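Local coordinates for protein Two-component system sensor histidine kinase (Bacteroides thetaiotaomicron, PDB 3OTT) that probably senses saccharides outside the cell and signals as a histidine kinase, this chain being its extracellular beta-propeller and beta-sandwich portion, at residues F44-Y49 with L681-D686; Q631-I636 with I726-R731; L637-Y642 with S675-D680; K688-Y693 with L705-N710. One frame throughout, in Å; residues are numbered along the deposited sequence.

Contact 1 of 4, residues F44-Y49 with L681-D686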
# COMPACT_ATOMS: atom_id res chain seq x y z
N PHE B 44 -8.30 -32.35 3.28
CA PHE B 44 -7.49 -32.75 2.11
C PHE B 44 -6.69 -31.54 1.57
O PHE B 44 -7.01 -30.36 1.90
CB PHE B 44 -8.34 -33.26 0.92
CG PHE B 44 -8.92 -34.67 1.10
CD1 PHE B 44 -10.06 -34.86 1.85
CD2 PHE B 44 -8.35 -35.76 0.43
CE1 PHE B 44 -10.61 -36.11 1.99
CE2 PHE B 44 -8.90 -37.05 0.55
CZ PHE B 44 -10.04 -37.21 1.34
N SER B 45 -5.71 -31.84 0.68
CA SER B 45 -5.07 -30.83 -0.12
C SER B 45 -5.08 -31.27 -1.56
O SER B 45 -5.19 -32.44 -1.86
CB SER B 45 -3.63 -30.62 0.35
OG SER B 45 -2.84 -31.85 0.26
N TYR B 46 -4.91 -30.31 -2.46
CA TYR B 46 -4.93 -30.59 -3.88
C TYR B 46 -3.85 -29.77 -4.53
O TYR B 46 -3.84 -28.53 -4.38
CB TYR B 46 -6.27 -30.21 -4.50
CG TYR B 46 -6.36 -30.48 -5.99
CD1 TYR B 46 -6.13 -31.74 -6.50
CD2 TYR B 46 -6.72 -29.48 -6.87
CE1 TYR B 46 -6.24 -32.01 -7.82
CE2 TYR B 46 -6.82 -29.72 -8.20
CZ TYR B 46 -6.59 -30.99 -8.68
OH TYR B 46 -6.71 -31.24 -10.05
N ASP B 47 -2.95 -30.43 -5.25
CA ASP B 47 -1.83 -29.68 -5.82
C ASP B 47 -1.97 -29.47 -7.32
O ASP B 47 -0.99 -29.10 -7.98
CB ASP B 47 -0.50 -30.41 -5.53
CG ASP B 47 -0.43 -31.80 -6.21
OD1 ASP B 47 -1.38 -32.16 -6.96
OD2 ASP B 47 0.61 -32.51 -6.03
N GLY B 48 -3.14 -29.75 -7.86
CA GLY B 48 -3.36 -29.57 -9.27
C GLY B 48 -3.17 -30.86 -10.07
O GLY B 48 -3.47 -30.88 -11.23
N TYR B 49 -2.68 -31.93 -9.42
CA TYR B 49 -2.49 -33.25 -10.04
C TYR B 49 -3.32 -34.28 -9.31
O TYR B 49 -4.08 -34.97 -9.93
CB TYR B 49 -1.00 -33.69 -9.98
CG TYR B 49 -0.11 -32.91 -10.92
CD1 TYR B 49 0.38 -31.63 -10.59
CD2 TYR B 49 0.22 -33.44 -12.18
CE1 TYR B 49 1.21 -30.93 -11.48
CE2 TYR B 49 1.05 -32.75 -13.06
CZ TYR B 49 1.52 -31.49 -12.72
OH TYR B 49 2.34 -30.84 -13.63
N LEU B 681 1.60 -26.11 -9.09
CA LEU B 681 0.22 -25.61 -8.79
C LEU B 681 -0.48 -25.13 -10.06
O LEU B 681 -0.83 -23.99 -10.15
CB LEU B 681 0.23 -24.46 -7.77
CG LEU B 681 0.97 -24.63 -6.41
CD1 LEU B 681 0.80 -23.28 -5.61
CD2 LEU B 681 0.52 -25.78 -5.57
N PRO B 682 -0.62 -26.00 -11.06
CA PRO B 682 -1.18 -25.55 -12.33
C PRO B 682 -2.75 -25.46 -12.36
O PRO B 682 -3.40 -25.81 -13.34
CB PRO B 682 -0.64 -26.59 -13.31
CG PRO B 682 -0.63 -27.88 -12.49
CD PRO B 682 -0.29 -27.44 -11.06
N TYR B 683 -3.35 -24.94 -11.30
CA TYR B 683 -4.79 -24.71 -11.27
C TYR B 683 -5.36 -24.03 -12.51
O TYR B 683 -6.41 -24.43 -13.02
CB TYR B 683 -5.16 -23.89 -10.05
CG TYR B 683 -4.65 -24.50 -8.76
CD1 TYR B 683 -4.83 -25.86 -8.48
CD2 TYR B 683 -3.95 -23.72 -7.84
CE1 TYR B 683 -4.32 -26.44 -7.31
CE2 TYR B 683 -3.44 -24.27 -6.68
CZ TYR B 683 -3.64 -25.64 -6.41
OH TYR B 683 -3.15 -26.14 -5.21
N SER B 684 -4.68 -22.98 -13.00
CA SER B 684 -5.25 -22.18 -14.07
C SER B 684 -4.99 -22.70 -15.49
O SER B 684 -5.33 -22.02 -16.45
CB SER B 684 -4.78 -20.74 -13.93
OG SER B 684 -5.09 -20.24 -12.63
N LEU B 685 -4.47 -23.91 -15.65
CA LEU B 685 -3.88 -24.32 -16.93
C LEU B 685 -4.74 -25.32 -17.68
O LEU B 685 -5.18 -26.29 -17.10
CB LEU B 685 -2.51 -24.95 -16.68
CG LEU B 685 -1.36 -24.04 -16.24
CD1 LEU B 685 0.02 -24.75 -16.25
CD2 LEU B 685 -1.35 -22.86 -17.18
N ASP B 686 -4.98 -25.11 -18.96
CA ASP B 686 -5.52 -26.20 -19.77
C ASP B 686 -4.45 -27.30 -19.84
O ASP B 686 -4.62 -28.36 -19.22
CB ASP B 686 -5.97 -25.67 -21.15
CG ASP B 686 -7.29 -24.83 -21.06
OD1 ASP B 686 -7.92 -24.79 -19.96
OD2 ASP B 686 -7.70 -24.23 -22.08

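Contact 2 of 4, residues Q631-I636 with I726-R731. With TBR (hexatantalum dodecabromide), chain D.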
# COMPACT_ATOMS: atom_id res chain seq x y z
N GLN B 631 1.06 -17.15 -18.77
CA GLN B 631 1.28 -17.70 -17.44
C GLN B 631 2.67 -17.36 -16.87
O GLN B 631 3.70 -17.65 -17.51
CB GLN B 631 0.93 -19.20 -17.39
CG GLN B 631 -0.61 -19.41 -17.58
CD GLN B 631 -1.42 -19.01 -16.33
OE1 GLN B 631 -1.42 -19.72 -15.34
NE2 GLN B 631 -2.14 -17.89 -16.40
N PRO B 632 2.67 -16.70 -15.69
CA PRO B 632 3.87 -16.34 -14.93
C PRO B 632 4.56 -17.60 -14.47
O PRO B 632 3.91 -18.63 -14.28
CB PRO B 632 3.31 -15.59 -13.71
CG PRO B 632 1.87 -16.11 -13.56
CD PRO B 632 1.44 -16.26 -15.00
N GLU B 633 5.87 -17.55 -14.34
CA GLU B 633 6.58 -18.71 -13.85
C GLU B 633 6.21 -18.90 -12.37
O GLU B 633 6.13 -17.94 -11.59
CB GLU B 633 8.09 -18.62 -14.13
CG GLU B 633 8.78 -20.01 -14.13
CD GLU B 633 10.17 -20.06 -14.81
OE1 GLU B 633 11.10 -20.67 -14.22
OE2 GLU B 633 10.34 -19.52 -15.94
N ARG B 634 5.84 -20.12 -12.03
CA ARG B 634 5.60 -20.49 -10.67
C ARG B 634 6.68 -21.48 -10.16
O ARG B 634 7.17 -22.33 -10.92
CB ARG B 634 4.21 -21.08 -10.54
CG ARG B 634 3.11 -20.02 -10.55
CD ARG B 634 1.72 -20.65 -10.58
NE ARG B 634 1.19 -20.62 -11.93
CZ ARG B 634 1.29 -21.61 -12.83
NH1 ARG B 634 1.86 -22.76 -12.53
NH2 ARG B 634 0.76 -21.41 -14.03
N PRO B 635 7.04 -21.35 -8.87
CA PRO B 635 7.99 -22.29 -8.27
C PRO B 635 7.47 -23.73 -8.21
O PRO B 635 6.28 -23.96 -8.00
CB PRO B 635 8.17 -21.77 -6.85
CG PRO B 635 6.88 -20.99 -6.58
CD PRO B 635 6.59 -20.32 -7.91
N ILE B 636 8.38 -24.68 -8.37
CA ILE B 636 8.08 -26.09 -8.20
C ILE B 636 8.12 -26.38 -6.71
O ILE B 636 9.02 -25.92 -6.07
CB ILE B 636 9.19 -26.89 -8.87
CG1 ILE B 636 9.33 -26.44 -10.31
CG2 ILE B 636 9.06 -28.42 -8.67
CD1 ILE B 636 10.59 -27.05 -10.98
N ILE B 726 15.09 -30.62 -9.93
CA ILE B 726 13.90 -30.68 -10.74
C ILE B 726 13.72 -29.35 -11.45
O ILE B 726 13.89 -28.32 -10.83
CB ILE B 726 12.67 -31.01 -9.89
CG1 ILE B 726 12.87 -32.35 -9.17
CG2 ILE B 726 11.41 -31.06 -10.76
CD1 ILE B 726 11.84 -32.60 -8.06
N SER B 727 13.40 -29.34 -12.74
CA SER B 727 13.27 -28.05 -13.45
C SER B 727 12.20 -28.12 -14.52
O SER B 727 12.00 -29.15 -15.13
CB SER B 727 14.64 -27.62 -14.05
OG SER B 727 14.56 -26.32 -14.61
N LYS B 728 11.50 -27.01 -14.75
CA LYS B 728 10.52 -26.90 -15.81
C LYS B 728 11.25 -26.95 -17.14
O LYS B 728 12.27 -26.29 -17.28
CB LYS B 728 9.79 -25.56 -15.75
CG LYS B 728 8.45 -25.56 -16.57
CD LYS B 728 8.06 -24.22 -17.21
CE LYS B 728 7.86 -23.11 -16.19
NZ LYS B 728 6.90 -22.05 -16.65
N LEU B 729 10.71 -27.69 -18.10
CA LEU B 729 11.19 -27.65 -19.49
C LEU B 729 10.69 -26.38 -20.19
O LEU B 729 9.48 -26.16 -20.35
CB LEU B 729 10.76 -28.92 -20.24
CG LEU B 729 11.45 -29.29 -21.55
CD1 LEU B 729 12.94 -29.68 -21.33
CD2 LEU B 729 10.69 -30.43 -22.26
N GLU B 730 11.62 -25.52 -20.56
CA GLU B 730 11.30 -24.21 -21.08
C GLU B 730 10.79 -24.35 -22.53
O GLU B 730 10.99 -25.39 -23.15
CB GLU B 730 12.55 -23.33 -20.98
CG GLU B 730 12.35 -21.84 -20.75
CD GLU B 730 11.53 -21.47 -19.50
OE1 GLU B 730 11.63 -22.13 -18.43
OE2 GLU B 730 10.79 -20.45 -19.60
N ARG B 731 10.14 -23.32 -23.07
CA ARG B 731 9.56 -23.40 -24.42
C ARG B 731 10.56 -23.65 -25.58
O ARG B 731 10.20 -24.24 -26.59
CB ARG B 731 8.65 -22.19 -24.68
CG ARG B 731 7.36 -22.26 -23.82
CD ARG B 731 6.80 -20.88 -23.46
NE ARG B 731 6.12 -20.23 -24.59
CZ ARG B 731 6.67 -19.33 -25.40
NH1 ARG B 731 7.95 -18.98 -25.23
NH2 ARG B 731 5.96 -18.78 -26.38
TA1 TBR D . 0.23 -14.19 -6.65
TA2 TBR D . 0.29 -16.91 -6.93
TA3 TBR D . 2.34 -15.33 -8.12
TA4 TBR D . 2.88 -17.01 -5.91
TA5 TBR D . 2.80 -14.23 -5.61
TA6 TBR D . 0.76 -15.77 -4.52
BR1 TBR D . -1.76 -15.44 -7.76
BR2 TBR D . 0.87 -13.30 -9.01
BR3 TBR D . 1.41 -12.03 -5.88
BR4 TBR D . -0.99 -13.84 -4.40
BR5 TBR D . 0.90 -17.06 -9.45
BR6 TBR D . 4.21 -13.56 -7.73
BR7 TBR D . 4.83 -15.65 -4.82
BR8 TBR D . 2.26 -17.63 -3.47
BR9 TBR D . 1.61 -19.15 -6.68
BRA TBR D . 4.31 -17.07 -8.11
BRB TBR D . 2.19 -14.13 -3.08
BRC TBR D . -1.13 -17.54 -4.88

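Contact 3 of 4, residues L637-Y642 with S675-D680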
# COMPACT_ATOMS: atom_id res chain seq x y z
N LEU B 637 7.14 -27.12 -6.19
CA LEU B 637 7.08 -27.64 -4.84
C LEU B 637 7.05 -29.16 -4.87
O LEU B 637 6.57 -29.79 -5.81
CB LEU B 637 5.74 -27.30 -4.18
CG LEU B 637 5.22 -25.92 -3.78
CD1 LEU B 637 5.01 -24.99 -4.98
CD2 LEU B 637 3.87 -26.13 -3.06
N LEU B 638 7.50 -29.74 -3.79
CA LEU B 638 7.40 -31.16 -3.62
C LEU B 638 6.23 -31.38 -2.69
O LEU B 638 6.13 -30.73 -1.67
CB LEU B 638 8.71 -31.66 -3.01
CG LEU B 638 9.76 -32.35 -3.89
CD1 LEU B 638 9.70 -31.93 -5.30
CD2 LEU B 638 11.15 -32.13 -3.27
N THR B 639 5.33 -32.28 -3.03
CA THR B 639 4.06 -32.34 -2.31
C THR B 639 3.83 -33.70 -1.70
O THR B 639 2.85 -33.91 -0.94
CB THR B 639 2.86 -31.93 -3.24
OG1 THR B 639 2.88 -32.72 -4.42
CG2 THR B 639 3.04 -30.50 -3.75
N ALA B 640 4.71 -34.66 -2.02
CA ALA B 640 4.63 -35.99 -1.37
C ALA B 640 5.92 -36.78 -1.41
O ALA B 640 6.63 -36.80 -2.39
CB ALA B 640 3.52 -36.79 -2.00
N LEU B 641 6.20 -37.49 -0.32
CA LEU B 641 7.33 -38.40 -0.28
C LEU B 641 6.81 -39.82 -0.03
O LEU B 641 6.05 -40.03 0.90
CB LEU B 641 8.29 -37.99 0.85
CG LEU B 641 9.48 -38.94 1.14
CD1 LEU B 641 10.43 -39.00 -0.03
CD2 LEU B 641 10.23 -38.49 2.35
N TYR B 642 7.21 -40.78 -0.87
CA TYR B 642 6.93 -42.19 -0.65
C TYR B 642 8.22 -42.95 -0.39
O TYR B 642 9.28 -42.69 -1.02
CB TYR B 642 6.28 -42.80 -1.89
CG TYR B 642 4.92 -42.25 -2.28
CD1 TYR B 642 4.84 -41.00 -2.89
CD2 TYR B 642 3.75 -42.98 -2.07
CE1 TYR B 642 3.60 -40.46 -3.27
CE2 TYR B 642 2.47 -42.45 -2.47
CZ TYR B 642 2.44 -41.18 -3.07
OH TYR B 642 1.31 -40.57 -3.48
N SER B 675 9.94 -42.25 -3.82
CA SER B 675 9.18 -41.50 -4.84
C SER B 675 8.84 -40.13 -4.33
O SER B 675 8.75 -39.91 -3.15
CB SER B 675 7.91 -42.20 -5.30
OG SER B 675 8.23 -43.32 -6.05
N PHE B 676 8.66 -39.22 -5.26
CA PHE B 676 8.51 -37.80 -5.01
C PHE B 676 7.43 -37.39 -6.00
O PHE B 676 7.56 -37.71 -7.20
CB PHE B 676 9.81 -37.05 -5.36
CG PHE B 676 11.00 -37.46 -4.51
CD1 PHE B 676 11.88 -38.46 -4.94
CD2 PHE B 676 11.23 -36.89 -3.27
CE1 PHE B 676 13.01 -38.87 -4.11
CE2 PHE B 676 12.34 -37.28 -2.49
CZ PHE B 676 13.22 -38.30 -2.93
N GLU B 677 6.39 -36.71 -5.52
CA GLU B 677 5.48 -35.98 -6.41
C GLU B 677 5.85 -34.53 -6.37
O GLU B 677 6.22 -34.02 -5.34
CB GLU B 677 4.02 -36.15 -6.01
CG GLU B 677 3.55 -37.56 -6.27
CD GLU B 677 2.18 -37.83 -5.73
OE1 GLU B 677 1.52 -36.89 -5.21
OE2 GLU B 677 1.76 -39.01 -5.82
N LEU B 678 5.69 -33.87 -7.49
CA LEU B 678 6.12 -32.48 -7.66
C LEU B 678 4.91 -31.69 -8.21
O LEU B 678 4.07 -32.26 -8.90
CB LEU B 678 7.32 -32.40 -8.64
CG LEU B 678 7.03 -32.74 -10.11
CD1 LEU B 678 6.64 -31.49 -10.94
CD2 LEU B 678 8.22 -33.38 -10.74
N SER B 679 4.84 -30.41 -7.94
CA SER B 679 3.82 -29.60 -8.63
C SER B 679 4.22 -28.14 -8.66
O SER B 679 4.85 -27.65 -7.73
CB SER B 679 2.47 -29.75 -7.91
OG SER B 679 1.54 -28.79 -8.39
N ASP B 680 3.84 -27.43 -9.71
CA ASP B 680 3.96 -25.99 -9.73
C ASP B 680 2.55 -25.34 -9.62
O ASP B 680 2.34 -24.18 -9.99
CB ASP B 680 4.67 -25.53 -10.99
CG ASP B 680 3.94 -25.96 -12.32
OD1 ASP B 680 2.93 -26.74 -12.33
OD2 ASP B 680 4.44 -25.51 -13.40

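Contact 4 of 4, residues K688-Y693 with L705-N710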
# COMPACT_ATOMS: atom_id res chain seq x y z
N LYS B 688 -0.78 -28.96 -18.81
CA LYS B 688 0.26 -28.93 -17.77
C LYS B 688 1.64 -28.60 -18.34
O LYS B 688 1.90 -28.79 -19.49
CB LYS B 688 0.40 -30.29 -17.11
CG LYS B 688 -0.87 -30.89 -16.55
CD LYS B 688 -1.22 -30.37 -15.20
CE LYS B 688 -2.00 -31.44 -14.45
NZ LYS B 688 -3.41 -31.43 -14.81
N ASN B 689 2.56 -28.13 -17.52
CA ASN B 689 3.93 -27.97 -17.96
C ASN B 689 4.72 -29.33 -18.00
O ASN B 689 4.25 -30.35 -17.48
CB ASN B 689 4.62 -26.96 -17.05
CG ASN B 689 4.07 -25.54 -17.23
OD1 ASN B 689 4.00 -25.04 -18.34
ND2 ASN B 689 3.67 -24.90 -16.14
N LYS B 690 5.90 -29.31 -18.61
CA LYS B 690 6.78 -30.46 -18.75
C LYS B 690 8.02 -30.27 -17.90
O LYS B 690 8.57 -29.18 -17.83
CB LYS B 690 7.15 -30.63 -20.23
CG LYS B 690 6.03 -31.26 -21.05
CD LYS B 690 6.21 -31.08 -22.56
CE LYS B 690 5.06 -31.80 -23.30
NZ LYS B 690 5.00 -31.55 -24.80
N PHE B 691 8.45 -31.34 -17.23
CA PHE B 691 9.58 -31.26 -16.28
C PHE B 691 10.76 -32.20 -16.63
O PHE B 691 10.60 -33.22 -17.28
CB PHE B 691 9.07 -31.45 -14.82
CG PHE B 691 8.04 -30.37 -14.39
CD1 PHE B 691 8.47 -29.18 -13.85
CD2 PHE B 691 6.68 -30.52 -14.64
CE1 PHE B 691 7.55 -28.17 -13.52
CE2 PHE B 691 5.74 -29.51 -14.32
CZ PHE B 691 6.16 -28.35 -13.76
N VAL B 692 11.95 -31.81 -16.22
CA VAL B 692 13.12 -32.64 -16.32
C VAL B 692 13.66 -32.79 -14.91
O VAL B 692 13.39 -31.95 -14.03
CB VAL B 692 14.23 -32.04 -17.27
CG1 VAL B 692 13.89 -32.30 -18.75
CG2 VAL B 692 14.43 -30.58 -17.04
N TYR B 693 14.37 -33.90 -14.67
CA TYR B 693 14.93 -34.16 -13.36
C TYR B 693 16.20 -34.95 -13.49
O TYR B 693 16.41 -35.67 -14.49
CB TYR B 693 13.93 -34.92 -12.47
CG TYR B 693 13.63 -36.35 -12.87
CD1 TYR B 693 12.67 -36.63 -13.84
CD2 TYR B 693 14.27 -37.41 -12.26
CE1 TYR B 693 12.38 -37.95 -14.22
CE2 TYR B 693 14.01 -38.75 -12.63
CZ TYR B 693 13.08 -39.01 -13.60
OH TYR B 693 12.82 -40.30 -13.95
N LEU B 705 10.00 -36.33 -18.01
CA LEU B 705 8.78 -36.93 -17.43
C LEU B 705 7.63 -37.33 -18.41
O LEU B 705 7.22 -38.51 -18.46
CB LEU B 705 8.27 -36.12 -16.23
CG LEU B 705 8.97 -36.49 -14.92
CD1 LEU B 705 8.67 -35.52 -13.79
CD2 LEU B 705 8.68 -37.95 -14.46
N LYS B 706 7.14 -36.42 -19.22
CA LYS B 706 5.82 -36.69 -19.86
C LYS B 706 4.80 -35.99 -18.98
O LYS B 706 4.81 -36.17 -17.74
CB LYS B 706 5.48 -38.19 -19.92
CG LYS B 706 4.40 -38.56 -20.94
CD LYS B 706 5.04 -38.92 -22.30
CE LYS B 706 4.04 -38.87 -23.49
NZ LYS B 706 3.77 -37.48 -23.98
N SER B 707 3.98 -35.15 -19.61
CA SER B 707 3.29 -34.08 -18.83
C SER B 707 2.25 -34.57 -17.83
O SER B 707 2.04 -33.94 -16.77
CB SER B 707 2.71 -32.93 -19.69
OG SER B 707 2.35 -33.35 -21.00
N ASN B 708 1.61 -35.68 -18.12
CA ASN B 708 0.68 -36.18 -17.13
C ASN B 708 1.37 -36.78 -15.88
O ASN B 708 0.72 -37.09 -14.92
CB ASN B 708 -0.29 -37.18 -17.73
CG ASN B 708 0.40 -38.23 -18.60
OD1 ASN B 708 1.47 -37.99 -19.22
ND2 ASN B 708 -0.23 -39.42 -18.69
N ILE B 709 2.68 -36.97 -15.91
CA ILE B 709 3.28 -37.71 -14.80
C ILE B 709 4.02 -36.73 -13.97
O ILE B 709 4.89 -36.07 -14.48
CB ILE B 709 4.18 -38.87 -15.32
CG1 ILE B 709 3.31 -39.94 -15.96
CG2 ILE B 709 4.99 -39.54 -14.20
CD1 ILE B 709 3.31 -39.83 -17.42
N ASN B 710 3.69 -36.63 -12.69
CA ASN B 710 4.44 -35.72 -11.85
C ASN B 710 5.15 -36.48 -10.75
O ASN B 710 5.46 -35.90 -9.72
CB ASN B 710 3.55 -34.68 -11.19
CG ASN B 710 2.59 -35.30 -10.23
OD1 ASN B 710 2.05 -36.33 -10.52
ND2 ASN B 710 2.37 -34.68 -9.08
O HOH W 1 3.26 -32.18 -15.59
O HOH W 2 9.66 -33.69 -19.61

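Contact 1 of 4, residues F44-Y49 with L681-D686
Tyr683, on the type I beta turn from Pro682 to Leu685, reaches over to Tyr46 at the end of strand 42-46. The contact thereby ties a loop of the C-terminal beta-sandwich to a four-stranded blade of the N-terminal propeller. Polar contacts come first. Tyr683 OH donates to Tyr46 O at 2.6 Å, lying in the plane of that carbonyl with a C=O...O angle of 150°, and the acceptor in turn sits at the edge of the Tyr683 ring. CG of Tyr683 stands beside the backbone N (chi1 -54°), and the ring extends from there to the blade. The same hydroxyl also bonds Ile35 N of strand 35-39, so one side chain grips two blade strands. A phenylalanine in place of Tyr683 would keep the ring but would probably leave Tyr46 O and Ile35 N without the hydroxyl they share. On the blade side an Asx turn shapes the bend: Asp47 OD1 accepts from Tyr49 N at 2.8 Å.

Packing does the rest. Pro682 presses CD to within 3.6 Å of Asp47 O, and its CG lies 3.7 Å from Tyr49 CE1, the two side chains nearly perpendicular. Tyr46 and Tyr683 run antiparallel alongside one another, CD2 of the former 3.9 Å from CE1 of the latter. Gly48 is squeezed between: a beta-carbon there would run into Pro682 CD. Its N is 3.6 Å from Tyr683 CE1 and sits 3.5 Å above the Tyr46 ring, over the ring centre.

Contact 2 of 4, residues Q631-I636 with I726-R731
The carboxylates of Glu633 and Glu730 come together at their OE2 atoms, 3.8 Å apart, with planes 33° apart and the two side chains set roughly square to each other. The other flat group, the guanidinium of Arg634, has Pro632 O over one face, offset toward the rim. Gln631 CD lies at its edge, where Arg634 NH2 donates to Gln631 OE1 at 3.1 Å, and a bromide of the hexatantalum dodecabromide cluster is also near its plane. The cluster, a heavy-atom compound rather than a natural ligand, rests against the aliphatic part of Arg634: CG is 3.9 Å from BR5, and Pro635 CD touches another bromide.

Lys728 comes alongside Glu633. Glu633 CG, anti to its backbone N (chi1 -158°), is 3.7 Å from Lys728 NZ, yet Glu633 OE2 stays 4.3 Å from that NZ, too far for a salt bridge. Two carboxylates this close, with no salt bridge to the lysine, might favour protonation of one of them. Glu633 OE1 is held by Ser736 OG, whereas Glu730 OE1 is buried here with no partner in the model. The apolar end belongs to Ile636, whose CD1 lies 3.5 Å from Ile726 O, while its CG2 meets Ile726 CG2 at 4.1 Å.

The loop 631-636 links strand 618-623 of the second propeller to strand 637-643 of the sandwich, and runs roughly opposite to 726-731. Strand 720-728 lies between strands 740-746 and 691-696, and Ile636 and Lys728 both touch Phe691 of the latter.

Contact 3 of 4, residues L637-Y642 with S675-D680
Tyr642 donates its OH to Glu677 OE2 at 2.8 Å, coming from above the carboxylate plane (52° out of it), with ring and carboxylate planes 48° apart. Ala640 CB packs 3.8 Å from the other oxygen, Glu677 OE1. At the root of the tyrosine, its CB meets Ser675 CB at 3.8 Å. On the other face Leu641 and Phe676 extend next to one another in the same direction, Leu641 CD1 3.6 Å from Phe676 CE2.

Antiparallel pairing of strands 637-643 and 674-679 sets these neighbours. Leu637 pairs with Ser679 and Tyr642 with Ser675 through two backbone bonds each; between them a beta bulge at Thr639 shifts the register by one. Thr639 N and Ala640 O therefore both bond the backbone of Glu677, Thr639 N standing 3.0 Å from Glu677 O. Thr639 OG1 turns to Asp47 OD2 of the N-terminal propeller, and Ser679 OG to Asp47 O. Farther out, Arg711 makes a salt bridge to Glu677 OE2 and a cation-pi contact with Tyr642.

An alanine at Tyr642 would keep the CB contact but would probably cost Glu677 OE2 its hydroxyl partner and Arg711 its aromatic ring. The two faces thus differ: Leu638, Leu641, Phe676 and Leu678 supply the apolar core of the sandwich, while Glu677, probably anionic and with an OE2 that takes both a hydrogen bond and a salt bridge, adds a polar cluster to a mixed face.

Contact 4 of 4, residues K688-Y693 with L705-N710
Leu705 lays its branched end against the ring of Tyr693, one side chain lying athwart the other, with CD2 of the leucine 3.7 Å from CE1 of the tyrosine. Tyr693 CG sits between its backbone N and carbonyl carbon (chi1 68°), which sends CG out on the side of Leu705. The other methyl, Leu705 CD1, is 4.2 Å from Phe691 CB. One direct backbone bond joins the segments: Leu705 N donates to Phe691 O at 3.3 Å, nearly along the C=O axis. A water shares both ends, donating to Phe691 O at 2.6 Å and accepting from the same Leu705 N.

In this immunoglobulin-like Y_Y_Y domain, strands 691-696 and 703-704 are neighbours at one end of a sheet, and the chain from 705 crosses over to strand 711-714 in the facing sheet. A type I beta turn, Lys706 to Ile709, makes the bend, closed by Ile709 N bonding Lys706 O at 2.9 Å. Leu705 also touches Leu678 and Ile712 of the facing sheet, so it bridges the two sheets at this edge of the sandwich.

Ser707 meets the start of the other segment. Its CB is 3.7 Å from Asn689 O and its OG 3.9 Å from Lys690 CE. The side chain of Asn689 turns instead to Asp680, its ND2 bonding OD2 there. A second water donates to Asn689 O at 2.8 Å and lies at the edge of the Phe691 ring, near its plane.

Contacts 1 and 3 are buried, contact 2 partly so, and contact 4 lies at the surface. Contact 3 is the regular one, a strand pair with a full set of backbone bonds; contact 4 has a single direct backbone bond, with waters beside it. Contact 1 joins the N-terminal propeller to the sandwich through a tyrosine hydroxyl; contact 2 packs the linker after the second propeller on a sandwich strand, through charges and isoleucines without a direct bond. Asp47 of contact 1 bonds Thr639 and Ser679 of contact 3, while Asp680 there bonds Arg634 of contact 2 and Asn689 of contact 4. Contacts 2 and 4 share a sheet, strand 720-728 running beside 691-696.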